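Local coordinates for protein antigen TpF1 (Treponema pallidum, PDB 2FJC) that binds iron as a Dps-family mini-ferritin, a shell-forming antigen that probably oxidises and stores iron and may also have a structural role in the outer membrane, at residues Lys107-Gln121 / Ile136-Leu150. Residues are numbered along the deposited sequence; the frame is centred on the assembly and turned at random.
Sequences KRDFEYLSTRFSQTQ and ITDILRTLGKAIWML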
ATOM      1  N   LYS B 107      26.381  22.012   7.240  1.00 33.31           N
ATOM      2  CA  LYS B 107      25.899  22.478   8.532  1.00 34.32           C
ATOM      3  C   LYS B 107      26.014  24.004   8.561  1.00 35.71           C
ATOM      4  O   LYS B 107      25.111  24.706   9.017  1.00 35.97           O
ATOM      5  CB  LYS B 107      26.729  21.875   9.670  1.00 32.95           C
ATOM      6  CG  LYS B 107      26.343  22.365  11.062  1.00 32.59           C
ATOM      7  CD  LYS B 107      27.066  21.583  12.140  1.00 33.46           C
ATOM      8  CE  LYS B 107      26.604  21.968  13.536  1.00 34.19           C
ATOM      9  NZ  LYS B 107      27.084  23.314  13.914  1.00 37.44           N
ATOM     10  N   ARG B 108      27.129  24.506   8.050  1.00 35.60           N
ATOM     11  CA  ARG B 108      27.386  25.936   8.014  1.00 37.28           C
ATOM     12  C   ARG B 108      26.342  26.641   7.140  1.00 36.16           C
ATOM     13  O   ARG B 108      25.805  27.691   7.521  1.00 34.29           O
ATOM     14  CB  ARG B 108      28.798  26.177   7.472  1.00 38.39           C
ATOM     15  CG  ARG B 108      29.451  27.485   7.890  1.00 46.22           C
ATOM     16  CD  ARG B 108      30.922  27.532   7.433  1.00 49.28           C
ATOM     17  NE  ARG B 108      31.666  26.375   7.926  1.00 53.32           N
ATOM     18  CZ  ARG B 108      32.686  25.804   7.282  1.00 56.61           C
ATOM     19  NH1 ARG B 108      33.093  26.289   6.108  1.00 56.32           N
ATOM     20  NH2 ARG B 108      33.288  24.731   7.798  1.00 54.30           N
ATOM     21  N   ASP B 109      26.052  26.062   5.975  1.00 34.73           N
ATOM     22  CA  ASP B 109      25.064  26.646   5.072  1.00 34.47           C
ATOM     23  C   ASP B 109      23.653  26.564   5.663  1.00 33.29           C
ATOM     24  O   ASP B 109      22.832  27.473   5.479  1.00 31.62           O
ATOM     25  CB  ASP B 109      25.096  25.960   3.699  1.00 34.67           C
ATOM     26  CG  ASP B 109      26.321  26.342   2.879  1.00 37.80           C
ATOM     27  OD1 ASP B 109      26.902  27.418   3.137  1.00 40.28           O
ATOM     28  OD2 ASP B 109      26.701  25.575   1.963  1.00 38.67           O
ATOM     29  N   PHE B 110      23.375  25.480   6.375  1.00 32.17           N
ATOM     30  CA  PHE B 110      22.074  25.316   6.999  1.00 33.23           C
ATOM     31  C   PHE B 110      21.907  26.392   8.068  1.00 34.41           C
ATOM     32  O   PHE B 110      20.839  26.981   8.204  1.00 33.98           O
ATOM     33  CB  PHE B 110      21.946  23.929   7.633  1.00 31.12           C
ATOM     34  CG  PHE B 110      21.574  22.836   6.656  1.00 30.85           C
ATOM     35  CD1 PHE B 110      21.302  23.131   5.318  1.00 28.45           C
ATOM     36  CD2 PHE B 110      21.451  21.512   7.091  1.00 28.64           C
ATOM     37  CE1 PHE B 110      20.911  22.124   4.436  1.00 29.28           C
ATOM     38  CE2 PHE B 110      21.060  20.499   6.212  1.00 28.58           C
ATOM     39  CZ  PHE B 110      20.790  20.805   4.884  1.00 27.69           C
ATOM     40  N   GLU B 111      22.969  26.647   8.826  1.00 35.00           N
ATOM     41  CA  GLU B 111      22.916  27.656   9.871  1.00 36.38           C
ATOM     42  C   GLU B 111      22.748  29.038   9.249  1.00 35.84           C
ATOM     43  O   GLU B 111      21.998  29.863   9.762  1.00 35.42           O
ATOM     44  CB  GLU B 111      24.182  27.589  10.736  1.00 36.55           C
ATOM     45  CG  GLU B 111      24.289  26.289  11.519  1.00 39.06           C
ATOM     46  CD  GLU B 111      25.635  26.109  12.208  1.00 39.51           C
ATOM     47  OE1 GLU B 111      26.672  26.383  11.574  1.00 40.98           O
ATOM     48  OE2 GLU B 111      25.655  25.672  13.377  1.00 40.34           O
ATOM     49  N   TYR B 112      23.434  29.286   8.141  1.00 35.24           N
ATOM     50  CA  TYR B 112      23.297  30.564   7.471  1.00 37.11           C
ATOM     51  C   TYR B 112      21.842  30.721   7.030  1.00 37.37           C
ATOM     52  O   TYR B 112      21.247  31.774   7.245  1.00 39.26           O
ATOM     53  CB  TYR B 112      24.244  30.657   6.268  1.00 35.84           C
ATOM     54  CG  TYR B 112      23.839  31.686   5.239  1.00 37.81           C
ATOM     55  CD1 TYR B 112      22.935  31.367   4.224  1.00 38.38           C
ATOM     56  CD2 TYR B 112      24.352  32.986   5.277  1.00 39.79           C
ATOM     57  CE1 TYR B 112      22.549  32.312   3.273  1.00 39.98           C
ATOM     58  CE2 TYR B 112      23.972  33.941   4.329  1.00 39.93           C
ATOM     59  CZ  TYR B 112      23.068  33.593   3.331  1.00 40.89           C
ATOM     60  OH  TYR B 112      22.655  34.524   2.400  1.00 44.03           O
ATOM     61  N   LEU B 113      21.270  29.682   6.423  1.00 36.05           N
ATOM     62  CA  LEU B 113      19.869  29.744   5.991  1.00 36.35           C
ATOM     63  C   LEU B 113      18.949  29.964   7.178  1.00 35.93           C
ATOM     64  O   LEU B 113      17.994  30.732   7.103  1.00 35.90           O
ATOM     65  CB  LEU B 113      19.438  28.455   5.280  1.00 36.18           C
ATOM     66  CG  LEU B 113      19.830  28.291   3.812  1.00 37.02           C
ATOM     67  CD1 LEU B 113      19.345  26.953   3.300  1.00 35.79           C
ATOM     68  CD2 LEU B 113      19.228  29.423   3.002  1.00 35.84           C
ATOM     69  N   SER B 114      19.240  29.280   8.276  1.00 35.71           N
ATOM     70  CA  SER B 114      18.434  29.394   9.474  1.00 35.69           C
ATOM     71  C   SER B 114      18.343  30.836   9.978  1.00 37.00           C
ATOM     72  O   SER B 114      17.255  31.314  10.291  1.00 36.19           O
ATOM     73  CB  SER B 114      18.999  28.497  10.567  1.00 35.54           C
ATOM     74  OG  SER B 114      18.151  28.474  11.704  1.00 34.64           O
ATOM     75  N   THR B 115      19.474  31.534  10.059  1.00 37.09           N
ATOM     76  CA  THR B 115      19.431  32.906  10.532  1.00 38.39           C
ATOM     77  C   THR B 115      18.691  33.782   9.507  1.00 38.31           C
ATOM     78  O   THR B 115      17.934  34.680   9.876  1.00 37.28           O
ATOM     79  CB  THR B 115      20.853  33.465  10.800  1.00 39.83           C
ATOM     80  OG1 THR B 115      21.557  33.609   9.565  1.00 45.29           O
ATOM     81  CG2 THR B 115      21.634  32.528  11.704  1.00 38.60           C
ATOM     82  N   ARG B 116      18.891  33.513   8.223  1.00 36.99           N
ATOM     83  CA  ARG B 116      18.208  34.296   7.208  1.00 39.32           C
ATOM     84  C   ARG B 116      16.699  34.046   7.245  1.00 38.09           C
ATOM     85  O   ARG B 116      15.911  34.982   7.155  1.00 36.57           O
ATOM     86  CB  ARG B 116      18.772  33.999   5.816  1.00 41.41           C
ATOM     87  CG  ARG B 116      20.222  34.443   5.679  1.00 46.75           C
ATOM     88  CD  ARG B 116      20.444  35.237   4.404  1.00 52.48           C
ATOM     89  NE  ARG B 116      19.617  36.439   4.358  1.00 55.13           N
ATOM     90  CZ  ARG B 116      19.732  37.456   5.206  1.00 57.30           C
ATOM     91  NH1 ARG B 116      18.934  38.510   5.092  1.00 57.57           N
ATOM     92  NH2 ARG B 116      20.651  37.422   6.164  1.00 58.23           N
ATOM     93  N   PHE B 117      16.299  32.788   7.395  1.00 37.73           N
ATOM     94  CA  PHE B 117      14.881  32.452   7.455  1.00 37.39           C
ATOM     95  C   PHE B 117      14.228  33.047   8.692  1.00 36.64           C
ATOM     96  O   PHE B 117      13.080  33.479   8.647  1.00 36.10           O
ATOM     97  CB  PHE B 117      14.663  30.937   7.458  1.00 37.23           C
ATOM     98  CG  PHE B 117      14.786  30.296   6.101  1.00 39.67           C
ATOM     99  CD1 PHE B 117      14.056  30.768   5.023  1.00 41.29           C
ATOM    100  CD2 PHE B 117      15.614  29.201   5.908  1.00 40.54           C
ATOM    101  CE1 PHE B 117      14.147  30.159   3.775  1.00 41.28           C
ATOM    102  CE2 PHE B 117      15.709  28.588   4.665  1.00 40.71           C
ATOM    103  CZ  PHE B 117      14.973  29.071   3.596  1.00 40.42           C
ATOM    104  N   SER B 118      14.960  33.064   9.801  1.00 36.31           N
ATOM    105  CA  SER B 118      14.433  33.627  11.034  1.00 35.27           C
ATOM    106  C   SER B 118      14.085  35.107  10.867  1.00 34.86           C
ATOM    107  O   SER B 118      13.100  35.580  11.425  1.00 33.04           O
ATOM    108  CB  SER B 118      15.437  33.461  12.170  1.00 33.58           C
ATOM    109  OG  SER B 118      15.421  32.144  12.676  1.00 32.54           O
ATOM    110  N   GLN B 119      14.887  35.834  10.099  1.00 33.99           N
ATOM    111  CA  GLN B 119      14.611  37.248   9.892  1.00 36.06           C
ATOM    112  C   GLN B 119      13.280  37.385   9.168  1.00 34.59           C
ATOM    113  O   GLN B 119      12.475  38.257   9.489  1.00 34.48           O
ATOM    114  CB  GLN B 119      15.721  37.905   9.069  1.00 36.27           C
ATOM    115  CG  GLN B 119      17.102  37.682   9.645  1.00 42.44           C
ATOM    116  CD  GLN B 119      18.198  38.258   8.769  1.00 46.02           C
ATOM    117  OE1 GLN B 119      18.147  38.157   7.537  1.00 46.35           O
ATOM    118  NE2 GLN B 119      19.204  38.855   9.399  1.00 47.31           N
ATOM    119  N   THR B 120      13.054  36.508   8.198  1.00 33.49           N
ATOM    120  CA  THR B 120      11.828  36.534   7.434  1.00 32.24           C
ATOM    121  C   THR B 120      10.640  36.167   8.316  1.00 32.39           C
ATOM    122  O   THR B 120       9.583  36.786   8.227  1.00 31.22           O
ATOM    123  CB  THR B 120      11.899  35.565   6.261  1.00 31.62           C
ATOM    124  OG1 THR B 120      13.038  35.886   5.458  1.00 33.01           O
ATOM    125  CG2 THR B 120      10.647  35.673   5.408  1.00 32.81           C
ATOM    126  N   GLN B 121      10.809  35.173   9.182  1.00 31.71           N
ATOM    127  CA  GLN B 121       9.705  34.791  10.031  1.00 33.33           C
ATOM    128  C   GLN B 121       9.344  35.940  10.955  1.00 33.48           C
ATOM    129  O   GLN B 121       8.163  36.169  11.203  1.00 33.00           O
ATOM    130  CB  GLN B 121       9.999  33.471  10.776  1.00 33.12           C
ATOM    131  CG  GLN B 121      10.262  33.489  12.261  1.00 35.69           C
ATOM    132  CD  GLN B 121       9.113  33.978  13.117  1.00 35.75           C
ATOM    133  OE1 GLN B 121       7.970  33.541  12.986  1.00 35.25           O
ATOM    134  NE2 GLN B 121       9.428  34.889  14.023  1.00 36.22           N
ATOM    135  N   ILE B 136       7.776  29.561   6.497  1.00 34.03           N
ATOM    136  CA  ILE B 136       9.169  29.657   6.923  1.00 34.81           C
ATOM    137  C   ILE B 136       9.418  28.876   8.206  1.00 34.36           C
ATOM    138  O   ILE B 136      10.429  28.192   8.327  1.00 34.35           O
ATOM    139  CB  ILE B 136       9.623  31.134   7.120  1.00 35.57           C
ATOM    140  CG1 ILE B 136      10.048  31.718   5.778  1.00 33.77           C
ATOM    141  CG2 ILE B 136      10.803  31.218   8.074  1.00 32.70           C
ATOM    142  CD1 ILE B 136       8.938  31.862   4.836  1.00 37.51           C
ATOM    143  N   THR B 137       8.499  28.971   9.158  1.00 33.95           N
ATOM    144  CA  THR B 137       8.664  28.253  10.416  1.00 34.69           C
ATOM    145  C   THR B 137       8.781  26.738  10.193  1.00 35.46           C
ATOM    146  O   THR B 137       9.568  26.074  10.862  1.00 34.91           O
ATOM    147  CB  THR B 137       7.488  28.541  11.385  1.00 33.20           C
ATOM    148  OG1 THR B 137       7.455  29.941  11.696  1.00 32.06           O
ATOM    149  CG2 THR B 137       7.654  27.750  12.671  1.00 30.79           C
ATOM    150  N   ASP B 138       8.000  26.191   9.260  1.00 35.41           N
ATOM    151  CA  ASP B 138       8.060  24.758   8.982  1.00 34.98           C
ATOM    152  C   ASP B 138       9.454  24.395   8.485  1.00 34.56           C
ATOM    153  O   ASP B 138      10.022  23.376   8.868  1.00 33.98           O
ATOM    154  CB  ASP B 138       7.030  24.345   7.924  1.00 35.86           C
ATOM    155  CG  ASP B 138       5.612  24.251   8.482  1.00 39.78           C
ATOM    156  OD1 ASP B 138       5.452  24.259   9.725  1.00 39.22           O
ATOM    157  OD2 ASP B 138       4.658  24.157   7.668  1.00 40.71           O
ATOM    158  N   ILE B 139       9.988  25.233   7.610  1.00 34.15           N
ATOM    159  CA  ILE B 139      11.312  25.030   7.058  1.00 33.90           C
ATOM    160  C   ILE B 139      12.346  25.182   8.173  1.00 34.39           C
ATOM    161  O   ILE B 139      13.292  24.410   8.261  1.00 35.70           O
ATOM    162  CB  ILE B 139      11.577  26.045   5.945  1.00 32.57           C
ATOM    163  CG1 ILE B 139      10.641  25.756   4.766  1.00 30.45           C
ATOM    164  CG2 ILE B 139      13.031  25.994   5.529  1.00 31.68           C
ATOM    165  CD1 ILE B 139      10.665  26.824   3.666  1.00 30.43           C
ATOM    166  N   LEU B 140      12.147  26.179   9.025  1.00 33.95           N
ATOM    167  CA  LEU B 140      13.031  26.428  10.149  1.00 32.88           C
ATOM    168  C   LEU B 140      13.076  25.187  11.055  1.00 33.93           C
ATOM    169  O   LEU B 140      14.125  24.841  11.602  1.00 32.73           O
ATOM    170  CB  LEU B 140      12.512  27.629  10.940  1.00 32.51           C
ATOM    171  CG  LEU B 140      13.327  28.906  11.154  1.00 33.34           C
ATOM    172  CD1 LEU B 140      14.489  29.031  10.181  1.00 32.93           C
ATOM    173  CD2 LEU B 140      12.364  30.081  11.029  1.00 30.10           C
ATOM    174  N   ARG B 141      11.941  24.516  11.215  1.00 34.27           N
ATOM    175  CA  ARG B 141      11.896  23.336  12.056  1.00 36.15           C
ATOM    176  C   ARG B 141      12.750  22.216  11.479  1.00 36.85           C
ATOM    177  O   ARG B 141      13.522  21.602  12.211  1.00 36.08           O
ATOM    178  CB  ARG B 141      10.463  22.838  12.250  1.00 37.75           C
ATOM    179  CG  ARG B 141      10.374  21.695  13.261  1.00 42.76           C
ATOM    180  CD  ARG B 141       8.962  21.118  13.412  1.00 45.68           C
ATOM    181  NE  ARG B 141       7.940  22.158  13.532  1.00 49.32           N
ATOM    182  CZ  ARG B 141       6.712  21.947  14.005  1.00 50.34           C
ATOM    183  NH1 ARG B 141       6.354  20.732  14.409  1.00 49.02           N
ATOM    184  NH2 ARG B 141       5.839  22.947  14.063  1.00 49.66           N
ATOM    185  N   THR B 142      12.636  21.950  10.178  1.00 36.30           N
ATOM    186  CA  THR B 142      13.438  20.880   9.600  1.00 37.99           C
ATOM    187  C   THR B 142      14.928  21.255   9.594  1.00 38.17           C
ATOM    188  O   THR B 142      15.791  20.385   9.751  1.00 39.33           O
ATOM    189  CB  THR B 142      12.978  20.502   8.165  1.00 38.14           C
ATOM    190  OG1 THR B 142      13.333  21.542   7.254  1.00 42.91           O
ATOM    191  CG2 THR B 142      11.477  20.294   8.122  1.00 36.17           C
ATOM    192  N   LEU B 143      15.239  22.538   9.423  1.00 37.14           N
ATOM    193  CA  LEU B 143      16.634  22.972   9.441  1.00 36.05           C
ATOM    194  C   LEU B 143      17.216  22.763  10.834  1.00 35.68           C
ATOM    195  O   LEU B 143      18.336  22.298  10.983  1.00 34.34           O
ATOM    196  CB  LEU B 143      16.765  24.448   9.071  1.00 34.25           C
ATOM    197  CG  LEU B 143      16.810  24.804   7.589  1.00 35.49           C
ATOM    198  CD1 LEU B 143      16.830  26.307   7.453  1.00 36.89           C
ATOM    199  CD2 LEU B 143      18.037  24.198   6.933  1.00 35.14           C
ATOM    200  N   GLY B 144      16.438  23.105  11.852  1.00 34.82           N
ATOM    201  CA  GLY B 144      16.905  22.959  13.213  1.00 35.87           C
ATOM    202  C   GLY B 144      17.247  21.530  13.548  1.00 37.38           C
ATOM    203  O   GLY B 144      18.243  21.261  14.214  1.00 37.65           O
ATOM    204  N   LYS B 145      16.422  20.604  13.082  1.00 38.29           N
ATOM    205  CA  LYS B 145      16.662  19.206  13.353  1.00 38.88           C
ATOM    206  C   LYS B 145      17.920  18.742  12.620  1.00 37.63           C
ATOM    207  O   LYS B 145      18.750  18.036  13.201  1.00 36.86           O
ATOM    208  CB  LYS B 145      15.455  18.362  12.939  1.00 41.01           C
ATOM    209  CG  LYS B 145      15.549  16.913  13.393  1.00 45.58           C
ATOM    210  CD  LYS B 145      14.257  16.147  13.124  1.00 50.73           C
ATOM    211  CE  LYS B 145      14.297  14.736  13.726  1.00 53.97           C
ATOM    212  NZ  LYS B 145      14.464  14.767  15.219  1.00 56.82           N
ATOM    213  N   ALA B 146      18.071  19.150  11.360  1.00 34.93           N
ATOM    214  CA  ALA B 146      19.240  18.753  10.575  1.00 34.44           C
ATOM    215  C   ALA B 146      20.533  19.345  11.152  1.00 34.22           C
ATOM    216  O   ALA B 146      21.555  18.669  11.220  1.00 35.61           O
ATOM    217  CB  ALA B 146      19.070  19.174   9.112  1.00 29.28           C
ATOM    218  N   ILE B 147      20.480  20.605  11.566  1.00 33.19           N
ATOM    219  CA  ILE B 147      21.637  21.272  12.138  1.00 32.13           C
ATOM    220  C   ILE B 147      22.059  20.537  13.412  1.00 34.00           C
ATOM    221  O   ILE B 147      23.249  20.284  13.641  1.00 32.74           O
ATOM    222  CB  ILE B 147      21.303  22.753  12.447  1.00 30.73           C
ATOM    223  CG1 ILE B 147      21.141  23.515  11.129  1.00 29.31           C
ATOM    224  CG2 ILE B 147      22.391  23.386  13.308  1.00 27.98           C
ATOM    225  CD1 ILE B 147      20.645  24.938  11.298  1.00 28.55           C
ATOM    226  N   TRP B 148      21.081  20.183  14.242  1.00 33.82           N
ATOM    227  CA  TRP B 148      21.378  19.457  15.466  1.00 34.98           C
ATOM    228  C   TRP B 148      22.015  18.091  15.166  1.00 35.86           C
ATOM    229  O   TRP B 148      23.005  17.711  15.795  1.00 32.92           O
ATOM    230  CB  TRP B 148      20.111  19.242  16.287  1.00 34.25           C
ATOM    231  CG  TRP B 148      20.274  18.179  17.317  1.00 36.04           C
ATOM    232  CD1 TRP B 148      21.131  18.191  18.376  1.00 36.87           C
ATOM    233  CD2 TRP B 148      19.608  16.910  17.351  1.00 37.89           C
ATOM    234  NE1 TRP B 148      21.045  17.005  19.067  1.00 38.04           N
ATOM    235  CE2 TRP B 148      20.118  16.202  18.458  1.00 36.84           C
ATOM    236  CE3 TRP B 148      18.630  16.302  16.550  1.00 40.87           C
ATOM    237  CZ2 TRP B 148      19.687  14.918  18.789  1.00 37.98           C
ATOM    238  CZ3 TRP B 148      18.198  15.019  16.880  1.00 40.51           C
ATOM    239  CH2 TRP B 148      18.730  14.343  17.993  1.00 39.08           C
ATOM    240  N   MET B 149      21.447  17.353  14.215  1.00 36.39           N
ATOM    241  CA  MET B 149      21.992  16.045  13.892  1.00 37.35           C
ATOM    242  C   MET B 149      23.395  16.158  13.322  1.00 35.43           C
ATOM    243  O   MET B 149      24.273  15.394  13.698  1.00 34.72           O
ATOM    244  CB  MET B 149      21.071  15.283  12.932  1.00 39.78           C
ATOM    245  CG  MET B 149      19.831  14.704  13.626  1.00 45.97           C
ATOM    246  SD  MET B 149      18.992  13.370  12.713  1.00 51.03           S
ATOM    247  CE  MET B 149      17.509  14.247  12.120  1.00 51.86           C
ATOM    248  N   LEU B 150      23.616  17.121  12.438  1.00 32.90           N
ATOM    249  CA  LEU B 150      24.934  17.298  11.861  1.00 33.88           C
ATOM    250  C   LEU B 150      25.939  17.619  12.968  1.00 34.14           C
ATOM    251  O   LEU B 150      27.060  17.098  12.983  1.00 32.83           O
ATOM    252  CB  LEU B 150      24.912  18.415  10.826  1.00 33.21           C
ATOM    253  CG  LEU B 150      24.272  18.040   9.489  1.00 34.58           C
ATOM    254  CD1 LEU B 150      24.142  19.269   8.605  1.00 33.33           C
ATOM    255  CD2 LEU B 150      25.123  16.976   8.806  1.00 33.69           C
TER
HETATM  256  O   HOH W   1      16.518  26.214  12.998  1.00 42.00           O
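Leu143 forks between two phenylalanines of 107-121. Its CD2 lies over one face of the Phe110 ring, 4.1 Å from the centroid, a CH-pi contact, while CD1 meets the edge of Phe117, 3.5 Å from CD2 of that ring. In both phenylalanines CG lies opposite the carbonyl carbon across the CA-CB bond (chi1 near -80°), which turns their rings into the interface. Phe110 is a knob among Leu143, Ala146, Ile147 and Leu150; its CB rests 3.6 Å from Ile147 CG1, and the CD2/CE2 side reaches Ala146 CB and Leu150 CD1. Phe117 fills the next hole, among Ile136, Ile139, Leu140 and Leu143, with Ile139 CG2 over one face, 4.2 Å from the ring centroid. The packing is reciprocal: Leu143 sits among Phe110, Leu113, Ser114 and Phe117, and Leu140 among Ser114, Phe117, Ser118 and Gln121. These are the antiparallel third and fourth long helices of the ferritin-like four-helix bundle, their local axes 9.5 Å apart at 155°. Helix 8-38 covers this layer through Leu28, which touches Phe110 and Leu113; from helix 44-71, Tyr54 meets the Phe110 ring edge-to-face and Ile65 packs on both Phe117 and Ile139. No direct hydrogen bond joins the two segments, but at the flank a water bridges Ser114 OG and Leu140 O, donating to the carbonyl. Ser114 O accepts both Ser118 N and Ser118 OG, from opposite faces of its plane. At the Lys107 end of the contact the lysine chain runs alongside Leu150, the two side chains pointing opposite ways, with Lys107 CB 3.8 Å from Leu150 CD1. A bend at chi4 (-72°) carries NZ to within 2.8 Å of Glu111 OE2, a salt bridge in which the nitrogen stands above the carboxylate plane, while Glu111 CG lies 3.9 Å from Ile147 CD1.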